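Acyl-CoA dehydrogenase (Geobacillus kaustophilus, PDB 2PG0) probably catalyses the FAD-dependent dehydrogenation of acyl chains, introducing a double bond at the alpha-beta position. Local coordinates at residues K244-R249 and T320-A325; A259-F264 and L300-V305; E248-A253 and R307-H312. All coordinates share one frame; numbering follows the deposited sequence.

Interaction 1 (K244-R249 and T320-A325); sequences KLQQER and TEVSMA
R249 and V322 face each other between two helices, and the arginine shows how one long side chain can serve an apolar contact at its root and polar ones at its end. Its CB lies 3.9 Å from CG2 of V322. Beyond it the chain runs out extended from CG to NE, with CG beside the backbone N (chi1 -72°), and leaves the valine behind. NE bonds to the carbonyl oxygen of A369. One face of the guanidinium group is covered by L245 of its own helix, whose CB stands 3.9 Å above the plane, over the centre. NH1 donates to a water 2.6 Å away, and the same water, 2.6 Å from OG of S323, donates to that hydroxyl, so a single molecule carries the polar link between the helices.

V322 packs at the root of the arginine. Its CG2 approaches O of Q246 to 3.4 Å, while CG1 rests 4.1 Å from CG of the same glutamine, the two side chains meeting aslant. The amide of Q246 is engaged elsewhere, its NE2 with ND1 of H312 and its OE1 with N of I318. Within the helical bundle of the acyl-CoA dehydrogenase C-terminal domain, helix 237-273 thus lies against the start of helix 319-343, with helix 372-382 touching both through I378, which packs on R249 and S323.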
ATOM      1  N   LYS A 244      17.431  28.417   3.658  1.00 25.06           N
ATOM      2  CA  LYS A 244      16.032  28.808   3.863  1.00 24.01           C
ATOM      3  C   LYS A 244      15.002  27.725   3.506  1.00 23.72           C
ATOM      4  O   LYS A 244      13.861  27.768   3.972  1.00 22.97           O
ATOM      5  CB  LYS A 244      15.724  30.091   3.091  1.00 24.02           C
ATOM      6  CG  LYS A 244      16.479  31.322   3.591  1.00 23.38           C
ATOM      7  CD  LYS A 244      16.089  31.661   5.013  1.00 22.76           C
ATOM      8  CE  LYS A 244      16.609  33.019   5.430  1.00 22.40           C
ATOM      9  NZ  LYS A 244      16.423  33.208   6.889  1.00 22.60           N
ATOM     10  N   LEU A 245      15.399  26.756   2.684  1.00 23.47           N
ATOM     11  CA  LEU A 245      14.487  25.671   2.296  1.00 23.20           C
ATOM     12  C   LEU A 245      14.013  24.790   3.474  1.00 22.69           C
ATOM     13  O   LEU A 245      12.970  24.141   3.360  1.00 22.56           O
ATOM     14  CB  LEU A 245      15.061  24.839   1.129  1.00 23.61           C
ATOM     15  CG  LEU A 245      14.864  25.419  -0.289  1.00 24.35           C
ATOM     16  CD1 LEU A 245      15.885  24.868  -1.284  1.00 25.54           C
ATOM     17  CD2 LEU A 245      13.451  25.197  -0.818  1.00 25.08           C
ATOM     18  N   GLN A 246      14.753  24.779   4.589  1.00 22.24           N
ATOM     19  CA  GLN A 246      14.298  24.101   5.821  1.00 21.78           C
ATOM     20  C   GLN A 246      12.952  24.679   6.283  1.00 20.36           C
ATOM     21  O   GLN A 246      11.989  23.938   6.450  1.00 19.50           O
ATOM     22  CB  GLN A 246      15.348  24.148   6.957  1.00 21.92           C
ATOM     23  CG  GLN A 246      14.844  23.588   8.328  1.00 23.27           C
ATOM     24  CD  GLN A 246      15.908  23.514   9.445  1.00 24.47           C
ATOM     25  OE1 GLN A 246      16.984  22.918   9.280  1.00 28.88           O
ATOM     26  NE2 GLN A 246      15.585  24.090  10.604  1.00 28.17           N
ATOM     27  N   GLN A 247      12.887  26.001   6.470  1.00 18.86           N
ATOM     28  CA  GLN A 247      11.616  26.641   6.829  1.00 17.72           C
ATOM     29  C   GLN A 247      10.552  26.465   5.738  1.00 17.30           C
ATOM     30  O   GLN A 247       9.388  26.210   6.051  1.00 16.18           O
ATOM     31  CB  GLN A 247      11.808  28.121   7.203  1.00 17.54           C
ATOM     32  CG  GLN A 247      10.508  28.814   7.648  1.00 16.85           C
ATOM     33  CD  GLN A 247      10.738  29.945   8.636  1.00 16.51           C
ATOM     34  OE1 GLN A 247      11.391  29.768   9.670  1.00 17.21           O
ATOM     35  NE2 GLN A 247      10.182  31.111   8.334  1.00 15.72           N
ATOM     36  N   GLU A 248      10.951  26.600   4.469  1.00 17.16           N
ATOM     37  CA  GLU A 248      10.022  26.426   3.338  1.00 18.06           C
ATOM     38  C   GLU A 248       9.317  25.057   3.378  1.00 16.72           C
ATOM     39  O   GLU A 248       8.083  24.973   3.299  1.00 16.09           O
ATOM     40  CB  GLU A 248      10.730  26.631   1.988  1.00 17.88           C
ATOM     41  CG  GLU A 248       9.785  26.513   0.772  1.00 20.50           C
ATOM     42  CD  GLU A 248      10.424  26.914  -0.563  1.00 20.98           C
ATOM     43  OE1 GLU A 248      11.345  27.763  -0.582  1.00 25.11           O
ATOM     44  OE2 GLU A 248       9.981  26.385  -1.610  1.00 24.52           O
ATOM     45  N   ARG A 249      10.110  23.998   3.509  1.00 16.23           N
ATOM     46  CA  ARG A 249       9.576  22.640   3.587  1.00 15.75           C
ATOM     47  C   ARG A 249       8.695  22.426   4.820  1.00 14.95           C
ATOM     48  O   ARG A 249       7.689  21.710   4.753  1.00 14.57           O
ATOM     49  CB  ARG A 249      10.709  21.612   3.491  1.00 15.91           C
ATOM     50  CG  ARG A 249      11.267  21.552   2.074  1.00 17.67           C
ATOM     51  CD  ARG A 249      12.697  21.058   1.986  1.00 20.95           C
ATOM     52  NE  ARG A 249      13.169  21.206   0.608  1.00 22.88           N
ATOM     53  CZ  ARG A 249      14.438  21.096   0.214  1.00 24.33           C
ATOM     54  NH1 ARG A 249      15.399  20.845   1.094  1.00 23.65           N
ATOM     55  NH2 ARG A 249      14.743  21.248  -1.073  1.00 24.32           N
ATOM     56  N   THR A 320      17.045  16.650   7.896  1.00 18.26           N
ATOM     57  CA  THR A 320      16.474  15.307   7.718  1.00 17.36           C
ATOM     58  C   THR A 320      15.003  15.260   8.112  1.00 16.21           C
ATOM     59  O   THR A 320      14.159  14.788   7.351  1.00 15.30           O
ATOM     60  CB  THR A 320      17.247  14.258   8.537  1.00 18.08           C
ATOM     61  OG1 THR A 320      18.620  14.261   8.124  1.00 19.35           O
ATOM     62  CG2 THR A 320      16.660  12.861   8.328  1.00 17.73           C
ATOM     63  N   GLU A 321      14.706  15.771   9.303  1.00 14.99           N
ATOM     64  CA  GLU A 321      13.377  15.643   9.873  1.00 14.86           C
ATOM     65  C   GLU A 321      12.324  16.451   9.107  1.00 14.19           C
ATOM     66  O   GLU A 321      11.181  16.013   8.967  1.00 13.07           O
ATOM     67  CB  GLU A 321      13.400  16.004  11.366  1.00 15.67           C
ATOM     68  CG  GLU A 321      14.213  15.035  12.230  1.00 17.56           C
ATOM     69  CD  GLU A 321      15.725  15.288  12.233  1.00 21.33           C
ATOM     70  OE1 GLU A 321      16.222  16.218  11.550  1.00 20.75           O
ATOM     71  OE2 GLU A 321      16.434  14.525  12.928  1.00 24.91           O
ATOM     72  N   VAL A 322      12.710  17.624   8.610  1.00 13.48           N
ATOM     73  CA  VAL A 322      11.782  18.448   7.836  1.00 13.99           C
ATOM     74  C   VAL A 322      11.507  17.821   6.458  1.00 13.33           C
ATOM     75  O   VAL A 322      10.399  17.917   5.940  1.00 13.66           O
ATOM     76  CB  VAL A 322      12.247  19.937   7.730  1.00 14.04           C
ATOM     77  CG1 VAL A 322      13.400  20.115   6.739  1.00 14.78           C
ATOM     78  CG2 VAL A 322      11.084  20.816   7.337  1.00 15.82           C
ATOM     79  N   SER A 323      12.516  17.163   5.887  1.00 13.19           N
ATOM     80  CA  SER A 323      12.357  16.445   4.617  1.00 13.11           C
ATOM     81  C   SER A 323      11.430  15.243   4.785  1.00 12.12           C
ATOM     82  O   SER A 323      10.576  14.986   3.926  1.00 11.97           O
ATOM     83  CB  SER A 323      13.720  16.020   4.064  1.00 13.64           C
ATOM     84  OG  SER A 323      14.522  17.168   3.807  1.00 16.50           O
ATOM     85  N   MET A 324      11.602  14.527   5.900  1.00 11.61           N
ATOM     86  CA  MET A 324      10.683  13.460   6.325  1.00 10.56           C
ATOM     87  C   MET A 324       9.251  13.975   6.455  1.00 11.36           C
ATOM     88  O   MET A 324       8.312  13.413   5.874  1.00 11.71           O
ATOM     89  CB  MET A 324      11.139  12.887   7.679  1.00 10.84           C
ATOM     90  CG  MET A 324      12.359  11.965   7.603  1.00 10.15           C
ATOM     91  SD  MET A 324      12.911  11.356   9.218  1.00  6.83           S
ATOM     92  CE  MET A 324      14.148  10.168   8.671  1.00 12.49           C
ATOM     93  N   ALA A 325       9.092  15.047   7.226  1.00 11.61           N
ATOM     94  CA  ALA A 325       7.785  15.659   7.447  1.00 11.78           C
ATOM     95  C   ALA A 325       7.127  16.053   6.118  1.00 11.99           C
ATOM     96  O   ALA A 325       5.975  15.696   5.861  1.00 12.07           O
ATOM     97  CB  ALA A 325       7.920  16.871   8.383  1.00 12.01           C
TER
HETATM   98  O   HOH W   1      15.405  19.612   3.354  1.00 26.84           O

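Interaction 2 (A259-F264 and L300-V305); sequences AAEVMF and LGRTFV
E261 and R302 meet between helices 237-273 and 285-313, their side chains crossing at about a right angle, yet their charged ends are turned to lie nearly in one plane, 25° apart. This is the textbook side-on pairing of a carboxylate with an arginine: NE and NH2 each take one oxygen. NE of R302 donates to OE2 of E261 over 2.9 Å, an almost straight bond (167°) that uses the syn lone pair of the oxygen and lies within the guanidinium plane. NH2 of R302 meets OE1 of E261 at 3.0 Å, again on the syn side but somewhat out of the carboxylate plane. Two bonds to two atoms hold both groups against rotation in a way that a single one could not.

The torsions explain the geometry. E261 sends an extended chain out from its helix, whereas R302 is bent at chi2 and chi3, so that the NE edge of its guanidinium group is presented to the glutamate. Other polar groups share the site: OE2 of E261 also receives a bond from NE2 of Q257, and NH1 of R302 forms salt bridges with E79 and D306. The arginine therefore lies among three carboxylates, which would be expected to favour its positive charge.

Such a surface salt bridge, joining the long helices 237-273 and 285-313, belongs here to the largely helical C-terminal domain of the acyl-CoA dehydrogenase fold, away from the known FAD-binding residues.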
ATOM      1  N   ALA A 259      -4.566  20.469   5.946  1.00 11.06           N
ATOM      2  CA  ALA A 259      -5.465  20.049   4.864  1.00 11.48           C
ATOM      3  C   ALA A 259      -6.040  18.661   5.143  1.00 11.27           C
ATOM      4  O   ALA A 259      -7.240  18.441   4.982  1.00 11.30           O
ATOM      5  CB  ALA A 259      -4.745  20.079   3.516  1.00 11.19           C
ATOM      6  N   ALA A 260      -5.182  17.737   5.584  1.00 11.50           N
ATOM      7  CA  ALA A 260      -5.604  16.382   5.963  1.00 11.22           C
ATOM      8  C   ALA A 260      -6.638  16.417   7.100  1.00 11.43           C
ATOM      9  O   ALA A 260      -7.669  15.735   7.038  1.00 10.74           O
ATOM     10  CB  ALA A 260      -4.396  15.547   6.371  1.00 11.68           C
ATOM     11  N   GLU A 261      -6.346  17.209   8.130  1.00 11.16           N
ATOM     12  CA  GLU A 261      -7.249  17.391   9.284  1.00 11.74           C
ATOM     13  C   GLU A 261      -8.613  17.934   8.855  1.00 11.53           C
ATOM     14  O   GLU A 261      -9.658  17.449   9.320  1.00 11.83           O
ATOM     15  CB  GLU A 261      -6.589  18.286  10.346  1.00 11.51           C
ATOM     16  CG  GLU A 261      -5.488  17.572  11.138  1.00 12.70           C
ATOM     17  CD  GLU A 261      -4.502  18.506  11.847  1.00 13.22           C
ATOM     18  OE1 GLU A 261      -4.589  19.743  11.694  1.00 18.35           O
ATOM     19  OE2 GLU A 261      -3.617  17.992  12.560  1.00 14.51           O
ATOM     20  N   VAL A 262      -8.600  18.924   7.968  1.00 11.22           N
ATOM     21  CA  VAL A 262      -9.830  19.495   7.393  1.00 11.58           C
ATOM     22  C   VAL A 262     -10.617  18.450   6.610  1.00 11.44           C
ATOM     23  O   VAL A 262     -11.830  18.307   6.790  1.00 11.39           O
ATOM     24  CB  VAL A 262      -9.535  20.732   6.483  1.00 11.75           C
ATOM     25  CG1 VAL A 262     -10.787  21.165   5.700  1.00 12.42           C
ATOM     26  CG2 VAL A 262      -8.999  21.898   7.320  1.00 12.37           C
ATOM     27  N   MET A 263      -9.924  17.724   5.733  1.00 11.10           N
ATOM     28  CA  MET A 263     -10.578  16.716   4.899  1.00 10.32           C
ATOM     29  C   MET A 263     -11.169  15.567   5.726  1.00 11.22           C
ATOM     30  O   MET A 263     -12.253  15.054   5.406  1.00 11.96           O
ATOM     31  CB  MET A 263      -9.617  16.208   3.810  1.00 10.11           C
ATOM     32  CG  MET A 263      -9.455  17.206   2.659  1.00 10.13           C
ATOM     33  SD  MET A 263      -8.427  16.632   1.258  1.00  6.80           S
ATOM     34  CE  MET A 263      -6.811  16.644   2.033  1.00 11.41           C
ATOM     35  N   PHE A 264     -10.471  15.180   6.794  1.00 11.58           N
ATOM     36  CA  PHE A 264     -10.973  14.157   7.711  1.00 12.35           C
ATOM     37  C   PHE A 264     -12.280  14.615   8.365  1.00 12.29           C
ATOM     38  O   PHE A 264     -13.259  13.864   8.415  1.00 11.57           O
ATOM     39  CB  PHE A 264      -9.919  13.812   8.769  1.00 12.88           C
ATOM     40  CG  PHE A 264     -10.397  12.835   9.803  1.00 13.87           C
ATOM     41  CD1 PHE A 264     -10.366  11.473   9.548  1.00 13.75           C
ATOM     42  CD2 PHE A 264     -10.900  13.283  11.026  1.00 15.22           C
ATOM     43  CE1 PHE A 264     -10.817  10.561  10.504  1.00 15.98           C
ATOM     44  CE2 PHE A 264     -11.359  12.377  11.988  1.00 16.40           C
ATOM     45  CZ  PHE A 264     -11.312  11.018  11.726  1.00 15.45           C
ATOM     46  N   LEU A 300      -0.150  10.770  13.841  1.00 11.75           N
ATOM     47  CA  LEU A 300       1.285  10.628  13.599  1.00 11.37           C
ATOM     48  C   LEU A 300       1.913  11.875  12.979  1.00 11.16           C
ATOM     49  O   LEU A 300       2.953  12.343  13.442  1.00 11.19           O
ATOM     50  CB  LEU A 300       1.561   9.422  12.699  1.00 11.66           C
ATOM     51  CG  LEU A 300       1.355   8.034  13.295  1.00 12.18           C
ATOM     52  CD1 LEU A 300       1.370   7.046  12.159  1.00 15.50           C
ATOM     53  CD2 LEU A 300       2.425   7.671  14.341  1.00 14.48           C
ATOM     54  N   GLY A 301       1.279  12.404  11.936  1.00 10.95           N
ATOM     55  CA  GLY A 301       1.792  13.569  11.221  1.00 11.12           C
ATOM     56  C   GLY A 301       1.777  14.794  12.115  1.00 11.59           C
ATOM     57  O   GLY A 301       2.725  15.582  12.110  1.00 11.35           O
ATOM     58  N   ARG A 302       0.695  14.950  12.875  1.00 12.03           N
ATOM     59  CA  ARG A 302       0.543  16.099  13.784  1.00 13.00           C
ATOM     60  C   ARG A 302       1.620  16.079  14.874  1.00 12.90           C
ATOM     61  O   ARG A 302       2.269  17.094  15.142  1.00 12.75           O
ATOM     62  CB  ARG A 302      -0.866  16.125  14.400  1.00 12.96           C
ATOM     63  CG  ARG A 302      -1.114  17.240  15.453  1.00 15.25           C
ATOM     64  CD  ARG A 302      -0.637  18.638  15.005  1.00 17.05           C
ATOM     65  NE  ARG A 302      -1.398  19.216  13.897  1.00 20.89           N
ATOM     66  CZ  ARG A 302      -1.126  20.390  13.331  1.00 21.58           C
ATOM     67  NH1 ARG A 302      -0.098  21.128  13.757  1.00 22.07           N
ATOM     68  NH2 ARG A 302      -1.881  20.833  12.333  1.00 22.02           N
ATOM     69  N   THR A 303       1.807  14.919  15.492  1.00 12.99           N
ATOM     70  CA  THR A 303       2.830  14.757  16.526  1.00 13.28           C
ATOM     71  C   THR A 303       4.230  15.035  15.970  1.00 12.88           C
ATOM     72  O   THR A 303       5.040  15.705  16.622  1.00 12.51           O
ATOM     73  CB  THR A 303       2.753  13.359  17.167  1.00 13.29           C
ATOM     74  OG1 THR A 303       1.415  13.137  17.637  1.00 15.12           O
ATOM     75  CG2 THR A 303       3.728  13.225  18.352  1.00 13.89           C
ATOM     76  N   PHE A 304       4.507  14.545  14.762  1.00 12.03           N
ATOM     77  CA  PHE A 304       5.828  14.718  14.157  1.00 11.95           C
ATOM     78  C   PHE A 304       6.083  16.171  13.748  1.00 12.17           C
ATOM     79  O   PHE A 304       7.122  16.749  14.098  1.00 12.19           O
ATOM     80  CB  PHE A 304       6.000  13.778  12.956  1.00 12.13           C
ATOM     81  CG  PHE A 304       7.413  13.671  12.468  1.00 11.91           C
ATOM     82  CD1 PHE A 304       8.328  12.850  13.130  1.00 13.23           C
ATOM     83  CD2 PHE A 304       7.837  14.389  11.350  1.00 14.60           C
ATOM     84  CE1 PHE A 304       9.641  12.740  12.687  1.00 12.98           C
ATOM     85  CE2 PHE A 304       9.157  14.283  10.891  1.00 13.74           C
ATOM     86  CZ  PHE A 304      10.056  13.454  11.565  1.00 13.57           C
ATOM     87  N   VAL A 305       5.141  16.774  13.025  1.00 12.06           N
ATOM     88  CA  VAL A 305       5.336  18.168  12.594  1.00 12.99           C
ATOM     89  C   VAL A 305       5.464  19.114  13.797  1.00 13.12           C
ATOM     90  O   VAL A 305       6.276  20.041  13.771  1.00 13.27           O
ATOM     91  CB  VAL A 305       4.258  18.636  11.579  1.00 12.87           C
ATOM     92  CG1 VAL A 305       2.934  18.941  12.266  1.00 12.66           C
ATOM     93  CG2 VAL A 305       4.759  19.840  10.769  1.00 13.73           C
TER

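Interaction 3 (E248-A253 and R307-H312); sequences ERLVVA and RVIEEH
OE2 of E311 is gripped by two nitrogens of R307 one turn earlier, on the same helix from which V308 and H312 meet L250 of the facing one. NH1 of R307 reaches OE2 of E311 over 2.7 Å and NH2 over 2.8 Å, both from the same face of the carboxylate plane. Both terminal nitrogens thus converge on one oxygen through bent bonds, joining residues a turn apart within helix 285-313. R307 NH2 bonds in addition to the carbonyl oxygen of T6 of a second subunit.

Between the helices the contact is apolar. Helices 248-253 and 307-312 run nearly antiparallel, 151° apart with axes 11.2 Å from each other at closest approach, as neighbours in the helical bundle of the C-terminal domain of acyl-CoA dehydrogenases. L250 points toward the other helix. With its CG trans to the backbone N (chi1 -175°), it brings its forked end to three residues opposite. Branch CD1 lies 3.7 Å from CG1 of V308, past which the leucine slides in the reverse direction, and touches CG1 of I309 more loosely at 4.2 Å.

The other branch comes obliquely to the H312 ring, CD2 of L250 lying 3.7 Å from CD2 of H312. Both ring nitrogens are held, NE2 by OE1 of Q247 and ND1 by NE2 of Q246, which together would fix the ring's rotation, while F71 of helix 71-84 meets it edge-to-face and also packs on L250.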
ATOM      1  N   GLU A 248      10.951  26.600   4.469  1.00 17.16           N
ATOM      2  CA  GLU A 248      10.022  26.426   3.338  1.00 18.06           C
ATOM      3  C   GLU A 248       9.317  25.057   3.378  1.00 16.72           C
ATOM      4  O   GLU A 248       8.083  24.973   3.299  1.00 16.09           O
ATOM      5  CB  GLU A 248      10.730  26.631   1.988  1.00 17.88           C
ATOM      6  CG  GLU A 248       9.785  26.513   0.772  1.00 20.50           C
ATOM      7  CD  GLU A 248      10.424  26.914  -0.563  1.00 20.98           C
ATOM      8  OE1 GLU A 248      11.345  27.763  -0.582  1.00 25.11           O
ATOM      9  OE2 GLU A 248       9.981  26.385  -1.610  1.00 24.52           O
ATOM     10  N   ARG A 249      10.110  23.998   3.509  1.00 16.23           N
ATOM     11  CA  ARG A 249       9.576  22.640   3.587  1.00 15.75           C
ATOM     12  C   ARG A 249       8.695  22.426   4.820  1.00 14.95           C
ATOM     13  O   ARG A 249       7.689  21.710   4.753  1.00 14.57           O
ATOM     14  CB  ARG A 249      10.709  21.612   3.491  1.00 15.91           C
ATOM     15  CG  ARG A 249      11.267  21.552   2.074  1.00 17.67           C
ATOM     16  CD  ARG A 249      12.697  21.058   1.986  1.00 20.95           C
ATOM     17  NE  ARG A 249      13.169  21.206   0.608  1.00 22.88           N
ATOM     18  CZ  ARG A 249      14.438  21.096   0.214  1.00 24.33           C
ATOM     19  NH1 ARG A 249      15.399  20.845   1.094  1.00 23.65           N
ATOM     20  NH2 ARG A 249      14.743  21.248  -1.073  1.00 24.32           N
ATOM     21  N   LEU A 250       9.061  23.068   5.930  1.00 14.55           N
ATOM     22  CA  LEU A 250       8.259  23.002   7.150  1.00 14.01           C
ATOM     23  C   LEU A 250       6.886  23.642   6.944  1.00 14.17           C
ATOM     24  O   LEU A 250       5.875  23.119   7.422  1.00 13.34           O
ATOM     25  CB  LEU A 250       8.994  23.647   8.338  1.00 14.28           C
ATOM     26  CG  LEU A 250       8.325  23.558   9.723  1.00 14.23           C
ATOM     27  CD1 LEU A 250       7.917  22.111  10.078  1.00 13.12           C
ATOM     28  CD2 LEU A 250       9.229  24.149  10.803  1.00 13.92           C
ATOM     29  N   VAL A 251       6.859  24.772   6.243  1.00 13.92           N
ATOM     30  CA  VAL A 251       5.605  25.475   5.957  1.00 14.03           C
ATOM     31  C   VAL A 251       4.671  24.605   5.113  1.00 13.70           C
ATOM     32  O   VAL A 251       3.480  24.483   5.409  1.00 13.24           O
ATOM     33  CB  VAL A 251       5.883  26.856   5.295  1.00 14.48           C
ATOM     34  CG1 VAL A 251       4.615  27.462   4.719  1.00 14.72           C
ATOM     35  CG2 VAL A 251       6.519  27.806   6.325  1.00 14.37           C
ATOM     36  N   VAL A 252       5.224  23.972   4.080  1.00 13.34           N
ATOM     37  CA  VAL A 252       4.455  23.028   3.267  1.00 13.56           C
ATOM     38  C   VAL A 252       3.922  21.856   4.098  1.00 12.64           C
ATOM     39  O   VAL A 252       2.759  21.489   3.962  1.00 12.41           O
ATOM     40  CB  VAL A 252       5.274  22.531   2.054  1.00 13.91           C
ATOM     41  CG1 VAL A 252       4.579  21.361   1.356  1.00 14.18           C
ATOM     42  CG2 VAL A 252       5.497  23.695   1.084  1.00 14.03           C
ATOM     43  N   ALA A 253       4.760  21.297   4.971  1.00 12.29           N
ATOM     44  CA  ALA A 253       4.337  20.204   5.848  1.00 12.06           C
ATOM     45  C   ALA A 253       3.185  20.637   6.755  1.00 12.34           C
ATOM     46  O   ALA A 253       2.218  19.891   6.927  1.00 11.99           O
ATOM     47  CB  ALA A 253       5.510  19.690   6.680  1.00 12.27           C
ATOM     48  N   ARG A 307       6.693  18.348  16.735  1.00 14.31           N
ATOM     49  CA  ARG A 307       8.045  18.168  17.265  1.00 14.40           C
ATOM     50  C   ARG A 307       9.086  18.906  16.417  1.00 13.91           C
ATOM     51  O   ARG A 307       9.986  19.557  16.956  1.00 13.31           O
ATOM     52  CB  ARG A 307       8.384  16.678  17.404  1.00 14.80           C
ATOM     53  CG  ARG A 307       9.712  16.390  18.082  1.00 16.06           C
ATOM     54  CD  ARG A 307       9.723  16.868  19.527  1.00 19.25           C
ATOM     55  NE  ARG A 307      11.042  16.663  20.117  1.00 23.02           N
ATOM     56  CZ  ARG A 307      12.018  17.558  20.069  1.00 24.99           C
ATOM     57  NH1 ARG A 307      11.812  18.731  19.483  1.00 28.50           N
ATOM     58  NH2 ARG A 307      13.194  17.293  20.620  1.00 28.66           N
ATOM     59  N   VAL A 308       8.959  18.808  15.098  1.00 13.78           N
ATOM     60  CA  VAL A 308       9.847  19.524  14.187  1.00 14.37           C
ATOM     61  C   VAL A 308       9.748  21.048  14.366  1.00 14.45           C
ATOM     62  O   VAL A 308      10.770  21.730  14.387  1.00 14.51           O
ATOM     63  CB  VAL A 308       9.625  19.086  12.710  1.00 14.48           C
ATOM     64  CG1 VAL A 308      10.422  19.954  11.751  1.00 15.05           C
ATOM     65  CG2 VAL A 308      10.027  17.612  12.532  1.00 14.56           C
ATOM     66  N   ILE A 309       8.529  21.575  14.504  1.00 14.72           N
ATOM     67  CA  ILE A 309       8.340  23.008  14.829  1.00 15.54           C
ATOM     68  C   ILE A 309       9.153  23.388  16.080  1.00 15.92           C
ATOM     69  O   ILE A 309       9.912  24.353  16.055  1.00 15.60           O
ATOM     70  CB  ILE A 309       6.831  23.381  14.992  1.00 15.41           C
ATOM     71  CG1 ILE A 309       6.126  23.381  13.628  1.00 15.00           C
ATOM     72  CG2 ILE A 309       6.660  24.748  15.682  1.00 15.22           C
ATOM     73  CD1 ILE A 309       4.598  23.313  13.726  1.00 15.21           C
ATOM     74  N   GLU A 310       9.021  22.600  17.147  1.00 16.83           N
ATOM     75  CA  GLU A 310       9.763  22.830  18.393  1.00 18.52           C
ATOM     76  C   GLU A 310      11.281  22.869  18.178  1.00 18.34           C
ATOM     77  O   GLU A 310      11.946  23.810  18.625  1.00 18.33           O
ATOM     78  CB  GLU A 310       9.389  21.785  19.454  1.00 18.17           C
ATOM     79  CG  GLU A 310       7.962  21.914  19.982  1.00 20.15           C
ATOM     80  CD  GLU A 310       7.553  20.747  20.872  1.00 21.50           C
ATOM     81  OE1 GLU A 310       8.437  19.947  21.256  1.00 23.64           O
ATOM     82  OE2 GLU A 310       6.344  20.622  21.178  1.00 26.10           O
ATOM     83  N   GLU A 311      11.815  21.859  17.487  1.00 18.49           N
ATOM     84  CA  GLU A 311      13.239  21.821  17.111  1.00 18.86           C
ATOM     85  C   GLU A 311      13.666  23.060  16.318  1.00 18.07           C
ATOM     86  O   GLU A 311      14.701  23.672  16.603  1.00 17.93           O
ATOM     87  CB  GLU A 311      13.541  20.573  16.274  1.00 19.06           C
ATOM     88  CG  GLU A 311      13.562  19.275  17.041  1.00 22.85           C
ATOM     89  CD  GLU A 311      14.660  19.225  18.080  1.00 24.81           C
ATOM     90  OE1 GLU A 311      15.822  18.893  17.728  1.00 27.12           O
ATOM     91  OE2 GLU A 311      14.346  19.507  19.252  1.00 26.13           O
ATOM     92  N   HIS A 312      12.862  23.413  15.315  1.00 17.22           N
ATOM     93  CA  HIS A 312      13.104  24.585  14.480  1.00 17.10           C
ATOM     94  C   HIS A 312      13.190  25.858  15.328  1.00 17.10           C
ATOM     95  O   HIS A 312      14.130  26.640  15.190  1.00 17.17           O
ATOM     96  CB  HIS A 312      11.989  24.719  13.444  1.00 16.61           C
ATOM     97  CG  HIS A 312      12.228  25.788  12.427  1.00 16.30           C
ATOM     98  ND1 HIS A 312      13.362  25.832  11.646  1.00 16.12           N
ATOM     99  CD2 HIS A 312      11.468  26.841  12.049  1.00 16.08           C
ATOM    100  CE1 HIS A 312      13.294  26.873  10.836  1.00 16.70           C
ATOM    101  NE2 HIS A 312      12.157  27.504  11.064  1.00 16.37           N
TER

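In the fold
All three contacts start from helix 237-273 and lie within the C-terminal helical domain. Interactions 1 and 3 are the nearest pair, centres about 6 Å apart: they share E248 and R249, and V322 of helix 319-343 packs against the backbone of helix 237-273, its CG2 3.3 Å from N of L250, whose own side chain points into interaction 3. Interaction 2 lies farther along, its centre about 13 Å from that of interaction 3; V305 joins them, its CG2 being 4.0 Å from CD1 of L250. CE2 of F304 lies 3.3 Å from O of E321, linking interactions 1 and 2. Interaction 1 is near the cofactor, the R249 side chain lying about 8 Å from a bound FAD.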